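Cytochrome P450 (PDB 3WEC) probably acts as a heme-dependent monooxygenase that hydroxylates the quinoline ring nitrogen of an aurachin intermediate, a step essential for antibiotic activity. Local coordinates at residues T125-I130 with S162-I167. Numbering follows the deposited sequence.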
loop_
_atom_site.group_PDB
_atom_site.type_symbol
_atom_site.label_atom_id
_atom_site.label_comp_id
_atom_site.label_asym_id
_atom_site.label_seq_id
_atom_site.Cartn_x
_atom_site.Cartn_y
_atom_site.Cartn_z
ATOM N N THR A 125 -7.110 6.126 -19.986
ATOM C CA THR A 125 -7.999 5.050 -20.446
ATOM C C THR A 125 -7.450 4.303 -21.674
ATOM O O THR A 125 -7.961 3.251 -22.046
ATOM C CB THR A 125 -9.449 5.531 -20.687
ATOM O OG1 THR A 125 -9.441 6.713 -21.492
ATOM C CG2 THR A 125 -10.119 5.834 -19.348
ATOM N N SER A 126 -6.396 4.846 -22.282
ATOM C CA SER A 126 -5.706 4.173 -23.371
ATOM C C SER A 126 -5.014 2.874 -22.928
ATOM O O SER A 126 -4.877 1.953 -23.720
ATOM C CB SER A 126 -4.719 5.133 -24.051
ATOM O OG SER A 126 -3.463 4.510 -24.254
ATOM N N MET A 127 -4.589 2.795 -21.672
ATOM C CA MET A 127 -3.896 1.654 -21.070
ATOM C C MET A 127 -4.866 0.663 -20.413
ATOM O O MET A 127 -4.446 -0.373 -19.880
ATOM C CB MET A 127 -2.952 2.192 -19.988
ATOM C CG MET A 127 -1.535 1.639 -20.017
ATOM S SD MET A 127 -0.784 1.944 -21.617
ATOM C CE MET A 127 0.766 1.068 -21.427
ATOM N N ASP A 128 -6.149 1.025 -20.393
ATOM C CA ASP A 128 -7.195 0.253 -19.739
ATOM C C ASP A 128 -7.304 -1.199 -20.207
ATOM O O ASP A 128 -7.543 -2.093 -19.379
ATOM C CB ASP A 128 -8.556 0.925 -19.926
ATOM C CG ASP A 128 -9.641 0.294 -19.054
ATOM O OD1 ASP A 128 -10.756 0.107 -19.554
ATOM O OD2 ASP A 128 -9.382 -0.021 -17.875
ATOM N N ASP A 129 -7.166 -1.414 -21.524
ATOM C CA ASP A 129 -7.214 -2.752 -22.147
ATOM C C ASP A 129 -6.206 -3.707 -21.513
ATOM O O ASP A 129 -6.482 -4.891 -21.297
ATOM C CB ASP A 129 -6.991 -2.667 -23.672
ATOM C CG ASP A 129 -8.294 -2.662 -24.469
ATOM O OD1 ASP A 129 -9.381 -2.594 -23.860
ATOM O OD2 ASP A 129 -8.243 -2.755 -25.722
ATOM N N ILE A 130 -5.037 -3.195 -21.178
ATOM C CA ILE A 130 -4.031 -4.064 -20.616
ATOM C C ILE A 130 -4.269 -4.338 -19.106
ATOM O O ILE A 130 -3.808 -5.362 -18.577
ATOM C CB ILE A 130 -2.604 -3.568 -20.949
ATOM C CG1 ILE A 130 -1.995 -2.857 -19.764
ATOM C CG2 ILE A 130 -2.576 -2.747 -22.250
ATOM C CD1 ILE A 130 -1.280 -3.823 -18.846
ATOM N N SER A 162 4.731 -3.332 -14.928
ATOM C CA SER A 162 5.645 -3.580 -16.049
ATOM C C SER A 162 5.175 -2.842 -17.296
ATOM O O SER A 162 5.983 -2.327 -18.054
ATOM C CB SER A 162 5.739 -5.061 -16.376
ATOM O OG SER A 162 6.978 -5.324 -17.006
ATOM N N SER A 163 3.860 -2.805 -17.503
ATOM C CA SER A 163 3.271 -2.188 -18.699
ATOM C C SER A 163 3.177 -0.651 -18.552
ATOM O O SER A 163 3.587 0.050 -19.456
ATOM C CB SER A 163 1.906 -2.816 -19.020
ATOM O OG SER A 163 1.196 -2.044 -19.965
ATOM N N ILE A 164 2.669 -0.150 -17.411
ATOM C CA ILE A 164 2.738 1.291 -17.080
ATOM C C ILE A 164 4.165 1.908 -17.274
ATOM O O ILE A 164 4.296 3.003 -17.825
ATOM C CB ILE A 164 2.254 1.606 -15.627
ATOM C CG1 ILE A 164 0.869 1.002 -15.295
ATOM C CG2 ILE A 164 2.209 3.118 -15.379
ATOM C CD1 ILE A 164 -0.329 1.719 -15.900
ATOM N N LEU A 165 5.203 1.215 -16.813
ATOM C CA LEU A 165 6.595 1.708 -16.840
ATOM C C LEU A 165 7.292 1.672 -18.229
ATOM O O LEU A 165 8.255 2.402 -18.471
ATOM C CB LEU A 165 7.439 0.916 -15.861
ATOM C CG LEU A 165 7.315 1.124 -14.352
ATOM C CD1 LEU A 165 7.639 -0.176 -13.597
ATOM C CD2 LEU A 165 8.278 2.196 -13.923
ATOM N N GLY A 166 6.816 0.790 -19.114
ATOM C CA GLY A 166 7.374 0.670 -20.455
ATOM C C GLY A 166 8.610 -0.190 -20.367
ATOM O O GLY A 166 9.629 0.106 -21.001
ATOM N N ILE A 167 8.539 -1.246 -19.543
ATOM C CA ILE A 167 9.645 -2.216 -19.487
ATOM C C ILE A 167 9.660 -3.027 -20.804
ATOM O O ILE A 167 8.651 -3.627 -21.184
ATOM C CB ILE A 167 9.552 -3.139 -18.258
ATOM C CG1 ILE A 167 9.473 -2.337 -16.940
ATOM C CG2 ILE A 167 10.687 -4.147 -18.233
ATOM C CD1 ILE A 167 10.679 -1.473 -16.593
#
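Met127 and Ile130 face Ser163 and Ile164 where the start of helix 128-141 meets the end of helix 155-165. By position in the cytochrome P450 fold these are helices D and E, two members of the core four-helix bundle in which E runs antiparallel to its partners. The contact is small, 169 Å² in all, and has no cross-segment hydrogen bond.

Met127, which was modelled in two conformers, sends CB toward helix 155-165. CG then passes Ile164 CD1 at 4.3 Å, a loose apolar touch. The turn about CB-CG (chi2 57°) swings SD obliquely along the neighbouring helix, and the extended last torsion carries the methyl CE on to Ser163 OG at 3.5 Å. The same methyl lies 3.6 Å from the Ser163 backbone O. Given the second conformer, these CE contacts are tentative.

Ser163 holds its hydroxyl out toward the opposing helix, with OG anti to the backbone N (chi1 167°), which places it against the ends of both side chains. Ile130 CD1 lies 3.2 Å from Ser163 OG, but its unusually close approach to Ser163 CB makes its exact placement doubtful.

Ile164 sits deeper, its side chain about 7 Å from the heme and also packed on Leu366 of helix 364-381. That helix is tied to helix 128-141 by a hydrogen bond between Asp128 OD2 and His373 NE2. Just past the contact, helix 155-165 ends in a Schellman motif: Gly166 takes positive phi (82°), and Ile167 N reaches back to Ser162 O at 3.1 Å.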